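Seryl-tRNA synthetase (Pyrococcus horikoshii, PDB 2DQ0) catalyses the ATP-dependent attachment of serine to its cognate tRNA, working as a homodimer of class II synthetase subunits. Local coordinates at residues Glu140-Gln145 and Gly366-Val371; Met220-Val225 and Asp244-Leu249; Gly228-Glu233 and Ala253-Ala258. One frame throughout, in Å; residues are numbered along the deposited sequence.

Contact 1 (Glu140-Gln145 and Gly366-Val371). With SSA (5'-O-(N-(L-seryl)-sulfamoyl)adenosine), chain G; SO4 (sulfate ion), chain D.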
loop_
_atom_site.group_PDB
_atom_site.type_symbol
_atom_site.label_atom_id
_atom_site.label_comp_id
_atom_site.label_asym_id
_atom_site.label_seq_id
_atom_site.Cartn_x
_atom_site.Cartn_y
_atom_site.Cartn_z
ATOM N N GLU A 140 -33.314 -23.406 7.564
ATOM C CA GLU A 140 -33.059 -23.778 8.944
ATOM C C GLU A 140 -31.858 -23.005 9.456
ATOM O O GLU A 140 -31.926 -22.403 10.524
ATOM C CB GLU A 140 -32.835 -25.293 9.103
ATOM C CG GLU A 140 -32.643 -25.708 10.561
ATOM C CD GLU A 140 -33.112 -27.117 10.860
ATOM O OE1 GLU A 140 -32.954 -27.556 12.022
ATOM O OE2 GLU A 140 -33.644 -27.781 9.943
ATOM N N ARG A 141 -30.765 -23.005 8.695
ATOM C CA ARG A 141 -29.585 -22.278 9.129
ATOM C C ARG A 141 -29.975 -20.834 9.415
ATOM O O ARG A 141 -29.668 -20.295 10.479
ATOM C CB ARG A 141 -28.476 -22.326 8.070
ATOM C CG ARG A 141 -27.236 -21.499 8.452
ATOM C CD ARG A 141 -25.962 -21.999 7.793
ATOM N NE ARG A 141 -25.962 -21.806 6.350
ATOM C CZ ARG A 141 -25.230 -22.515 5.499
ATOM N NH1 ARG A 141 -24.427 -23.482 5.945
ATOM N NH2 ARG A 141 -25.304 -22.258 4.197
ATOM N N PHE A 142 -30.670 -20.205 8.477
ATOM C CA PHE A 142 -31.062 -18.832 8.690
ATOM C C PHE A 142 -31.825 -18.647 9.992
ATOM O O PHE A 142 -31.513 -17.751 10.778
ATOM C CB PHE A 142 -31.926 -18.318 7.542
ATOM C CG PHE A 142 -32.566 -16.994 7.844
ATOM C CD1 PHE A 142 -33.816 -16.929 8.464
ATOM C CD2 PHE A 142 -31.868 -15.812 7.630
ATOM C CE1 PHE A 142 -34.353 -15.714 8.875
ATOM C CE2 PHE A 142 -32.402 -14.592 8.042
ATOM C CZ PHE A 142 -33.648 -14.545 8.669
ATOM N N LEU A 143 -32.826 -19.496 10.225
ATOM C CA LEU A 143 -33.658 -19.379 11.418
ATOM C C LEU A 143 -32.934 -19.570 12.732
ATOM O O LEU A 143 -33.255 -18.900 13.724
ATOM C CB LEU A 143 -34.841 -20.335 11.315
ATOM C CG LEU A 143 -35.903 -19.834 10.327
ATOM C CD1 LEU A 143 -36.918 -20.924 10.021
ATOM C CD2 LEU A 143 -36.586 -18.620 10.916
ATOM N N GLU A 144 -31.955 -20.469 12.734
ATOM C CA GLU A 144 -31.165 -20.743 13.923
ATOM C C GLU A 144 -30.272 -19.544 14.188
ATOM O O GLU A 144 -30.163 -19.075 15.318
ATOM C CB GLU A 144 -30.290 -21.978 13.711
ATOM C CG GLU A 144 -30.498 -23.087 14.735
ATOM C CD GLU A 144 -29.799 -22.824 16.058
ATOM O OE1 GLU A 144 -28.576 -22.571 16.034
ATOM O OE2 GLU A 144 -30.465 -22.884 17.116
ATOM N N GLN A 145 -29.643 -19.034 13.135
ATOM C CA GLN A 145 -28.750 -17.903 13.274
ATOM C C GLN A 145 -29.478 -16.601 13.628
ATOM O O GLN A 145 -28.936 -15.730 14.323
ATOM C CB GLN A 145 -27.944 -17.760 11.986
ATOM C CG GLN A 145 -26.969 -18.911 11.738
ATOM C CD GLN A 145 -25.784 -18.902 12.705
ATOM O OE1 GLN A 145 -25.784 -19.586 13.751
ATOM N NE2 GLN A 145 -24.768 -18.109 12.364
ATOM N N GLY A 366 -25.786 -18.086 2.427
ATOM C CA GLY A 366 -26.749 -18.648 3.340
ATOM C C GLY A 366 -26.276 -18.441 4.769
ATOM O O GLY A 366 -26.538 -19.269 5.626
ATOM N N LYS A 367 -25.560 -17.354 5.040
ATOM C CA LYS A 367 -25.103 -17.087 6.411
ATOM C C LYS A 367 -24.767 -15.621 6.765
ATOM O O LYS A 367 -24.688 -14.757 5.900
ATOM C CB LYS A 367 -23.906 -17.992 6.750
ATOM C CG LYS A 367 -22.835 -18.030 5.718
ATOM C CD LYS A 367 -21.753 -19.043 6.070
ATOM C CE LYS A 367 -22.213 -20.490 5.921
ATOM N NZ LYS A 367 -21.041 -21.436 5.983
ATOM N N PHE A 368 -24.622 -15.344 8.054
ATOM C CA PHE A 368 -24.247 -14.005 8.489
ATOM C C PHE A 368 -22.711 -13.939 8.494
ATOM O O PHE A 368 -22.051 -14.822 9.029
ATOM C CB PHE A 368 -24.766 -13.717 9.894
ATOM C CG PHE A 368 -26.251 -13.530 9.977
ATOM C CD1 PHE A 368 -27.095 -14.618 10.196
ATOM C CD2 PHE A 368 -26.809 -12.252 9.877
ATOM C CE1 PHE A 368 -28.477 -14.433 10.318
ATOM C CE2 PHE A 368 -28.185 -12.051 9.994
ATOM C CZ PHE A 368 -29.024 -13.140 10.215
ATOM N N ARG A 369 -22.135 -12.904 7.897
ATOM C CA ARG A 369 -20.677 -12.805 7.875
ATOM C C ARG A 369 -20.213 -11.448 8.384
ATOM O O ARG A 369 -20.810 -10.413 8.040
ATOM C CB ARG A 369 -20.137 -13.018 6.451
ATOM C CG ARG A 369 -20.613 -14.283 5.732
ATOM C CD ARG A 369 -20.349 -15.540 6.536
ATOM N NE ARG A 369 -18.973 -15.686 7.038
ATOM C CZ ARG A 369 -17.946 -16.208 6.356
ATOM N NH1 ARG A 369 -16.749 -16.296 6.926
ATOM N NH2 ARG A 369 -18.092 -16.638 5.109
ATOM N N GLU A 370 -19.151 -11.466 9.197
ATOM C CA GLU A 370 -18.562 -10.252 9.749
ATOM C C GLU A 370 -18.317 -9.269 8.640
ATOM O O GLU A 370 -17.757 -9.618 7.595
ATOM C CB GLU A 370 -17.219 -10.513 10.435
ATOM C CG GLU A 370 -16.529 -9.210 10.879
ATOM C CD GLU A 370 -15.183 -9.427 11.536
ATOM O OE1 GLU A 370 -14.510 -8.416 11.852
ATOM O OE2 GLU A 370 -14.796 -10.600 11.746
ATOM N N VAL A 371 -18.713 -8.030 8.889
ATOM C CA VAL A 371 -18.562 -6.994 7.903
ATOM C C VAL A 371 -17.972 -5.729 8.569
ATOM O O VAL A 371 -17.480 -4.835 7.889
ATOM C CB VAL A 371 -19.936 -6.774 7.225
ATOM C CG1 VAL A 371 -20.749 -5.675 7.943
ATOM C CG2 VAL A 371 -19.732 -6.527 5.751
HETATM N N10 SSA G . -9.389 -1.541 13.078
HETATM C CA SSA G . -10.440 -2.552 13.293
HETATM C CB SSA G . -11.809 -1.970 13.063
HETATM O OG SSA G . -12.068 -1.722 11.676
HETATM C C9 SSA G . -10.306 -3.768 12.384
HETATM O O9 SSA G . -9.475 -3.795 11.480
HETATM N N8 SSA G . -11.118 -4.802 12.637
HETATM S S1 SSA G . -11.085 -6.107 11.700
HETATM O O1S SSA G . -9.745 -6.656 11.848
HETATM O O2S SSA G . -12.249 -6.900 12.076
HETATM O "O5'" SSA G . -11.253 -5.534 10.250
HETATM C "C5'" SSA G . -12.395 -4.758 9.941
HETATM C "C4'" SSA G . -13.132 -5.298 8.756
HETATM O "O4'" SSA G . -12.297 -5.276 7.582
HETATM C "C3'" SSA G . -13.634 -6.727 8.814
HETATM O "O3'" SSA G . -14.807 -6.791 9.597
HETATM C "C2'" SSA G . -13.951 -6.937 7.344
HETATM O "O2'" SSA G . -15.102 -6.263 6.896
HETATM C "C1'" SSA G . -12.704 -6.314 6.701
HETATM N N9 SSA G . -11.572 -7.229 6.579
HETATM C C8 SSA G . -10.691 -7.674 7.551
HETATM N N7 SSA G . -9.784 -8.500 7.098
HETATM C C5 SSA G . -10.084 -8.614 5.744
HETATM C C6 SSA G . -9.497 -9.364 4.690
HETATM N N6 SSA G . -8.446 -10.160 4.861
HETATM N N1 SSA G . -10.034 -9.243 3.436
HETATM C C2 SSA G . -11.095 -8.423 3.266
HETATM N N3 SSA G . -11.737 -7.671 4.189
HETATM C C4 SSA G . -11.183 -7.826 5.413
HETATM S S SO4 D . -14.446 -18.817 4.773
HETATM O O1 SO4 D . -13.586 -17.912 3.983
HETATM O O2 SO4 D . -15.740 -18.958 4.078
HETATM O O3 SO4 D . -13.823 -20.150 4.923
HETATM O O4 SO4 D . -14.640 -18.236 6.113
#

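Contact 2 (Met220-Val225 and Asp244-Leu249)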
loop_
_atom_site.group_PDB
_atom_site.type_symbol
_atom_site.label_atom_id
_atom_site.label_comp_id
_atom_site.label_asym_id
_atom_site.label_seq_id
_atom_site.Cartn_x
_atom_site.Cartn_y
_atom_site.Cartn_z
ATOM N N MET A 220 2.589 2.946 5.512
ATOM C CA MET A 220 3.733 2.199 6.020
ATOM C C MET A 220 4.131 2.901 7.302
ATOM O O MET A 220 4.299 4.120 7.320
ATOM C CB MET A 220 4.926 2.238 5.043
ATOM C CG MET A 220 4.708 1.502 3.723
ATOM S SD MET A 220 6.190 1.405 2.648
ATOM C CE MET A 220 6.134 2.939 1.926
ATOM N N VAL A 221 4.270 2.147 8.381
ATOM C CA VAL A 221 4.661 2.756 9.636
ATOM C C VAL A 221 5.818 1.997 10.257
ATOM O O VAL A 221 6.152 0.880 9.832
ATOM C CB VAL A 221 3.487 2.805 10.646
ATOM C CG1 VAL A 221 2.349 3.582 10.061
ATOM C CG2 VAL A 221 3.032 1.402 11.007
ATOM N N ARG A 222 6.405 2.629 11.274
ATOM C CA ARG A 222 7.537 2.117 12.048
ATOM C C ARG A 222 7.081 0.997 13.001
ATOM O O ARG A 222 5.963 1.014 13.506
ATOM C CB ARG A 222 8.129 3.282 12.836
ATOM C CG ARG A 222 9.574 3.149 13.165
ATOM C CD ARG A 222 10.400 4.151 12.401
ATOM N NE ARG A 222 10.003 5.517 12.717
ATOM C CZ ARG A 222 10.680 6.597 12.338
ATOM N NH1 ARG A 222 10.231 7.799 12.674
ATOM N NH2 ARG A 222 11.804 6.478 11.631
ATOM N N ARG A 223 7.943 0.020 13.255
ATOM C CA ARG A 223 7.564 -1.095 14.123
ATOM C C ARG A 223 6.870 -0.749 15.459
ATOM O O ARG A 223 5.938 -1.440 15.886
ATOM C CB ARG A 223 8.785 -1.976 14.430
ATOM C CG ARG A 223 8.389 -3.288 15.103
ATOM C CD ARG A 223 9.565 -4.113 15.570
ATOM N NE ARG A 223 9.126 -5.418 16.065
ATOM C CZ ARG A 223 8.817 -6.466 15.296
ATOM N NH1 ARG A 223 8.419 -7.604 15.857
ATOM N NH2 ARG A 223 8.918 -6.388 13.972
ATOM N N PHE A 224 7.320 0.304 16.128
ATOM C CA PHE A 224 6.727 0.643 17.417
ATOM C C PHE A 224 5.245 0.974 17.343
ATOM O O PHE A 224 4.512 0.654 18.264
ATOM C CB PHE A 224 7.507 1.779 18.100
ATOM C CG PHE A 224 7.087 3.137 17.683
ATOM C CD1 PHE A 224 6.156 3.844 18.435
ATOM C CD2 PHE A 224 7.650 3.739 16.555
ATOM C CE1 PHE A 224 5.783 5.148 18.089
ATOM C CE2 PHE A 224 7.287 5.037 16.197
ATOM C CZ PHE A 224 6.349 5.748 16.973
ATOM N N VAL A 225 4.783 1.594 16.261
ATOM C CA VAL A 225 3.364 1.877 16.201
ATOM C C VAL A 225 2.567 0.588 15.984
ATOM O O VAL A 225 1.387 0.530 16.333
ATOM C CB VAL A 225 3.021 2.973 15.138
ATOM C CG1 VAL A 225 4.293 3.499 14.521
ATOM C CG2 VAL A 225 2.032 2.457 14.109
ATOM N N ASP A 244 14.794 -4.505 4.655
ATOM C CA ASP A 244 15.802 -3.512 5.034
ATOM C C ASP A 244 15.338 -2.146 5.530
ATOM O O ASP A 244 16.034 -1.160 5.312
ATOM C CB ASP A 244 16.744 -3.277 3.846
ATOM C CG ASP A 244 17.309 -4.574 3.274
ATOM O OD1 ASP A 244 17.634 -4.582 2.067
ATOM O OD2 ASP A 244 17.439 -5.579 4.018
ATOM N N GLU A 245 14.183 -2.077 6.184
ATOM C CA GLU A 245 13.667 -0.808 6.685
ATOM C C GLU A 245 12.842 -1.035 7.940
ATOM O O GLU A 245 12.363 -2.140 8.195
ATOM C CB GLU A 245 12.721 -0.150 5.672
ATOM C CG GLU A 245 13.177 -0.110 4.251
ATOM C CD GLU A 245 13.987 1.117 3.934
ATOM O OE1 GLU A 245 14.391 1.252 2.754
ATOM O OE2 GLU A 245 14.219 1.936 4.857
ATOM N N ASP A 246 12.665 0.019 8.725
ATOM C CA ASP A 246 11.809 -0.106 9.880
ATOM C C ASP A 246 10.452 0.433 9.347
ATOM O O ASP A 246 9.995 1.520 9.704
ATOM C CB ASP A 246 12.344 0.719 11.057
ATOM C CG ASP A 246 11.435 0.652 12.306
ATOM O OD1 ASP A 246 11.582 1.531 13.191
ATOM O OD2 ASP A 246 10.585 -0.264 12.419
ATOM N N LEU A 247 9.848 -0.344 8.452
ATOM C CA LEU A 247 8.560 -0.013 7.853
ATOM C C LEU A 247 7.669 -1.251 7.732
ATOM O O LEU A 247 8.101 -2.330 7.316
ATOM C CB LEU A 247 8.759 0.617 6.475
ATOM C CG LEU A 247 9.390 2.014 6.455
ATOM C CD1 LEU A 247 9.698 2.416 5.028
ATOM C CD2 LEU A 247 8.434 3.024 7.098
ATOM N N TYR A 248 6.415 -1.084 8.120
ATOM C CA TYR A 248 5.444 -2.165 8.072
ATOM C C TYR A 248 4.183 -1.666 7.352
ATOM O O TYR A 248 3.767 -0.528 7.551
ATOM C CB TYR A 248 5.115 -2.592 9.498
ATOM C CG TYR A 248 6.315 -3.138 10.227
ATOM C CD1 TYR A 248 7.329 -2.297 10.699
ATOM C CD2 TYR A 248 6.484 -4.519 10.375
ATOM C CE1 TYR A 248 8.473 -2.822 11.286
ATOM C CE2 TYR A 248 7.616 -5.046 10.963
ATOM C CZ TYR A 248 8.597 -4.201 11.414
ATOM O OH TYR A 248 9.675 -4.755 12.022
ATOM N N LEU A 249 3.606 -2.497 6.489
ATOM C CA LEU A 249 2.389 -2.116 5.778
ATOM C C LEU A 249 1.267 -2.209 6.795
ATOM O O LEU A 249 1.152 -3.201 7.518
ATOM C CB LEU A 249 2.123 -3.049 4.581
ATOM C CG LEU A 249 3.199 -2.991 3.491
ATOM C CD1 LEU A 249 2.813 -3.889 2.348
ATOM C CD2 LEU A 249 3.375 -1.563 3.002
HETATM O O HOH W 1 11.184 4.174 9.325
HETATM O O HOH W 2 10.214 1.187 15.514
#

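Contact 3 (Gly228-Glu233 and Ala253-Ala258). With SSA (5'-O-(N-(L-seryl)-sulfamoyl)adenosine), chain G.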
loop_
_atom_site.group_PDB
_atom_site.type_symbol
_atom_site.label_atom_id
_atom_site.label_comp_id
_atom_site.label_asym_id
_atom_site.label_seq_id
_atom_site.Cartn_x
_atom_site.Cartn_y
_atom_site.Cartn_z
ATOM N N GLY A 228 2.554 -1.089 19.263
ATOM C CA GLY A 228 1.805 -0.264 20.183
ATOM C C GLY A 228 0.323 -0.442 19.949
ATOM O O GLY A 228 -0.485 -0.075 20.799
ATOM N N SER A 229 -0.035 -1.049 18.818
ATOM C CA SER A 229 -1.439 -1.221 18.439
ATOM C C SER A 229 -2.092 -2.595 18.564
ATOM O O SER A 229 -3.326 -2.676 18.638
ATOM C CB SER A 229 -1.633 -0.736 16.998
ATOM O OG SER A 229 -1.291 0.631 16.830
ATOM N N THR A 230 -1.296 -3.663 18.556
ATOM C CA THR A 230 -1.843 -5.028 18.659
ATOM C C THR A 230 -0.904 -5.948 19.390
ATOM O O THR A 230 0.086 -5.508 19.962
ATOM C CB THR A 230 -2.094 -5.720 17.282
ATOM O OG1 THR A 230 -0.955 -5.533 16.431
ATOM C CG2 THR A 230 -3.323 -5.187 16.626
ATOM N N SER A 231 -1.220 -7.238 19.356
ATOM C CA SER A 231 -0.382 -8.215 20.019
ATOM C C SER A 231 0.706 -8.653 19.052
ATOM O O SER A 231 0.523 -8.641 17.827
ATOM C CB SER A 231 -1.201 -9.420 20.499
ATOM O OG SER A 231 -1.816 -10.086 19.425
ATOM N N PHE A 232 1.845 -9.020 19.615
ATOM C CA PHE A 232 2.987 -9.432 18.833
ATOM C C PHE A 232 2.740 -10.594 17.875
ATOM O O PHE A 232 3.458 -10.737 16.890
ATOM C CB PHE A 232 4.146 -9.728 19.781
ATOM C CG PHE A 232 4.641 -8.512 20.512
ATOM C CD1 PHE A 232 5.252 -7.478 19.824
ATOM C CD2 PHE A 232 4.481 -8.393 21.880
ATOM C CE1 PHE A 232 5.694 -6.346 20.492
ATOM C CE2 PHE A 232 4.922 -7.260 22.554
ATOM C CZ PHE A 232 5.527 -6.239 21.862
ATOM N N GLU A 233 1.724 -11.412 18.142
ATOM C CA GLU A 233 1.424 -12.537 17.255
ATOM C C GLU A 233 1.084 -12.040 15.850
ATOM O O GLU A 233 1.326 -12.739 14.859
ATOM C CB GLU A 233 0.260 -13.369 17.793
ATOM C CG GLU A 233 0.570 -14.104 19.076
ATOM C CD GLU A 233 -0.036 -13.421 20.292
ATOM O OE1 GLU A 233 0.164 -12.193 20.441
ATOM O OE2 GLU A 233 -0.709 -14.109 21.097
ATOM N N ALA A 253 -6.216 1.389 9.046
ATOM C CA ALA A 253 -5.845 2.772 9.326
ATOM C C ALA A 253 -5.794 2.968 10.832
ATOM O O ALA A 253 -5.165 3.903 11.323
ATOM C CB ALA A 253 -6.850 3.744 8.692
ATOM N N GLU A 254 -6.470 2.075 11.552
ATOM C CA GLU A 254 -6.494 2.091 13.014
ATOM C C GLU A 254 -5.086 2.304 13.607
ATOM O O GLU A 254 -4.878 3.219 14.421
ATOM C CB GLU A 254 -7.056 0.766 13.538
ATOM C CG GLU A 254 -7.196 0.684 15.041
ATOM C CD GLU A 254 -7.189 -0.738 15.564
ATOM O OE1 GLU A 254 -7.749 -1.627 14.882
ATOM O OE2 GLU A 254 -6.640 -0.962 16.671
ATOM N N HIS A 255 -4.132 1.465 13.195
ATOM C CA HIS A 255 -2.752 1.547 13.698
ATOM C C HIS A 255 -2.055 2.894 13.513
ATOM O O HIS A 255 -1.522 3.424 14.480
ATOM C CB HIS A 255 -1.886 0.432 13.107
ATOM C CG HIS A 255 -2.369 -0.945 13.440
ATOM N ND1 HIS A 255 -3.478 -1.173 14.234
ATOM C CD2 HIS A 255 -1.869 -2.165 13.131
ATOM C CE1 HIS A 255 -3.633 -2.474 14.404
ATOM N NE2 HIS A 255 -2.669 -3.096 13.746
ATOM N N PRO A 256 -2.010 3.451 12.278
ATOM C CA PRO A 256 -1.347 4.761 12.114
ATOM C C PRO A 256 -2.142 5.871 12.821
ATOM O O PRO A 256 -1.575 6.875 13.269
ATOM C CB PRO A 256 -1.289 4.949 10.594
ATOM C CG PRO A 256 -2.407 4.087 10.085
ATOM C CD PRO A 256 -2.326 2.863 10.963
ATOM N N LEU A 257 -3.455 5.678 12.919
ATOM C CA LEU A 257 -4.325 6.621 13.610
ATOM C C LEU A 257 -4.005 6.632 15.111
ATOM O O LEU A 257 -4.111 7.670 15.759
ATOM C CB LEU A 257 -5.785 6.237 13.421
ATOM C CG LEU A 257 -6.682 7.120 12.566
ATOM C CD1 LEU A 257 -5.894 8.224 11.864
ATOM C CD2 LEU A 257 -7.420 6.213 11.585
ATOM N N ALA A 258 -3.623 5.486 15.671
ATOM C CA ALA A 258 -3.283 5.438 17.090
ATOM C C ALA A 258 -1.852 5.946 17.314
ATOM O O ALA A 258 -1.579 6.655 18.278
ATOM C CB ALA A 258 -3.430 4.020 17.633
HETATM N N10 SSA G . -9.389 -1.541 13.078
HETATM C CA SSA G . -10.440 -2.552 13.293
HETATM C CB SSA G . -11.809 -1.970 13.063
HETATM O OG SSA G . -12.068 -1.722 11.676
HETATM C C9 SSA G . -10.306 -3.768 12.384
HETATM O O9 SSA G . -9.475 -3.795 11.480
HETATM N N8 SSA G . -11.118 -4.802 12.637
HETATM S S1 SSA G . -11.085 -6.107 11.700
HETATM O O1S SSA G . -9.745 -6.656 11.848
HETATM O O2S SSA G . -12.249 -6.900 12.076
HETATM O "O5'" SSA G . -11.253 -5.534 10.250
HETATM C "C5'" SSA G . -12.395 -4.758 9.941
HETATM C "C4'" SSA G . -13.132 -5.298 8.756
HETATM O "O4'" SSA G . -12.297 -5.276 7.582
HETATM C "C3'" SSA G . -13.634 -6.727 8.814
HETATM O "O3'" SSA G . -14.807 -6.791 9.597
HETATM C "C2'" SSA G . -13.951 -6.937 7.344
HETATM O "O2'" SSA G . -15.102 -6.263 6.896
HETATM C "C1'" SSA G . -12.704 -6.314 6.701
HETATM N N9 SSA G . -11.572 -7.229 6.579
HETATM C C8 SSA G . -10.691 -7.674 7.551
HETATM N N7 SSA G . -9.784 -8.500 7.098
HETATM C C5 SSA G . -10.084 -8.614 5.744
HETATM C C6 SSA G . -9.497 -9.364 4.690
HETATM N N6 SSA G . -8.446 -10.160 4.861
HETATM N N1 SSA G . -10.034 -9.243 3.436
HETATM C C2 SSA G . -11.095 -8.423 3.266
HETATM N N3 SSA G . -11.737 -7.671 4.189
HETATM C C4 SSA G . -11.183 -7.826 5.413
#

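Contact 1 (Glu140-Gln145 and Gly366-Val371)
R141 of helix 139-146 reaches across to G366 and K367, where strand 367-376 begins. From CB the chain leaves with CG anti to the backbone N (chi1 177°), and CG lies 3.7 Å from G366 O. CD comes a little nearer, and NE then donates a hydrogen bond to G366 O at 2.7 Å. The bond is bent, with an N-H...O angle of 140°, and NE sits above the plane of the carbonyl, not within it. Beyond NE the guanidinium is covered on one face by the K367 side chain: CE of K367 lies over its centre, 3.7 Å from R141 CZ. At the tip two positive groups come close, R141 NH1 and K367 NZ being 4.0 Å apart. One turn further along the helix, Q145 CB rests at the edge of the F368 ring, 3.7 Å from its CD1. F142 closes the apolar side, its CE2 4.3 Å from F368 CZ in an oblique approach. Both phenyl rings also make edge-to-face contacts with W361 and pack on M150, so the two buried rings, one from the helix and one from the strand, meet round W361 and M150. G366 and K367 both face M362 in a G1 beta bulge, with the glycine in its first position at positive phi. At the far end of the segment, E370 OE1 accepts a hydrogen bond from SSA O3' at 2.8 Å, and V371 O takes a weak one from SSA O2'. A helix thus packs against the N-terminal end of a strand in the antiparallel sheet characteristic of class II synthetases, a strand whose later residues reach the ribose of the seryl-adenylate analogue.

Contact 2 (Met220-Val225 and Asp244-Leu249)
D246 and R223 meet beside the two-stranded antiparallel sheet that pairs strand 220-221 with strand 248-249 next to the dimer interface. D246 is the centre of an inverse gamma turn, and its OD2 accepts the backbone N-H of R223 at 2.8 Å. This bond is nearly straight (165°) and reaches OD2 on the syn side, well out of the carboxylate plane. R222 crosses D246 at about a right angle, but its guanidinium is held mainly by K179 O of the second subunit, which binds NH1. L247 follows, its CD2 4.1 Å from M220 CB. Y248 pairs with V221 as the hydrogen-bonded pair: V221 N to Y248 O is 2.8 Å, and Y248 N returns a bond to V221 O. The Y248 side chain lies against R222 and R223, with V221 O at the edge of its ring and R223 CB 3.3 Å from Y248 CE1. R223 has CG anti to its backbone N (chi1 -169°) and runs extended to NE; its NH2 donates to Y248 OH at 2.7 Å. That hydroxyl lies in the guanidinium plane, whereas the tyrosine ring is turned 67° to it. F235 meets both partners, through a cation-pi contact with R223 and ring to ring with Y248. L249 faces M220 as the non-hydrogen-bonded pair, their side chains side by side and pointing the same way. On the subunit boundary M220 also packs on F185 of the second subunit, while L249 CD2 lies 4.1 Å from M220 SD.

Contact 3 (Gly228-Glu233 and Ala253-Ala258)
S229 sets its CB over one face of the H255 imidazole, a CH-pi contact with CB 3.6 Å from the ring centroid and displaced somewhat toward the rim. The direction from the centroid to CB is 23° off the ring normal. T230 approaches the same ring differently: its side chain crosses that of H255 at about a right angle, and methyl CG2 comes in obliquely. Two consecutive loop residues therefore meet the ring from the same side, with carbon atoms nearest it. In S229, chi1 of -60° puts OG anti to the carbonyl carbon, where it is 3.6 Å from H255 CA and 4.1 Å from A258 CB; its hydrogen-bond partner is V225 O of the preceding helix 223-227. E254 carries its carboxylate to the rim of the imidazole, with OE2 in the ring plane at the edge. An alanine in place of H255 removes the ring that S229 CB and T230 CG2 lean on and would probably open a gap between loop and helix. Q381 joins the two sides again, since its NE2 donates both to S229 O and to E254 OE2. This second-shell residue is likely to help steady the carboxylate, whose other oxygen, OE1, accepts a hydrogen bond from SSA N10. The modelled separation of E254 OE1 and SSA N10 is 2.4 Å, too short to be taken literally at this resolution. E254 N is bonded to T252 OG1 at the start of helix 254-259. T252, A253 and E254 match the TXE motif of the serine site; here E254 OE1 meets the amino group of the seryl-adenylate analogue, while the roles of T252 and A253 are predicted, and loop 228-233 packs behind this amino-acid end of the active site.

How the contacts relate
From the N terminus, the chain first passes the long helical arm and then helix 139-146, the near side of contact 1. Contact 1 closes only at strand 367-376, more than 200 residues later, and contacts 2 and 3 are both nested inside that loop. These two cross, their segments alternating: 220-225, 228-233, 244-249, 253-258. They also touch, V225 CG2 lying 3.7 Å from H255 O, and strand 248-249 leads on to helix 254-259. Contact 2 forms a two-stranded sheet at the dimer interface, and contact 3 ties the following loop to the serine site. Contacts 1 and 3, their centres about 30 Å apart, meet SSA at its ribose and its amino group.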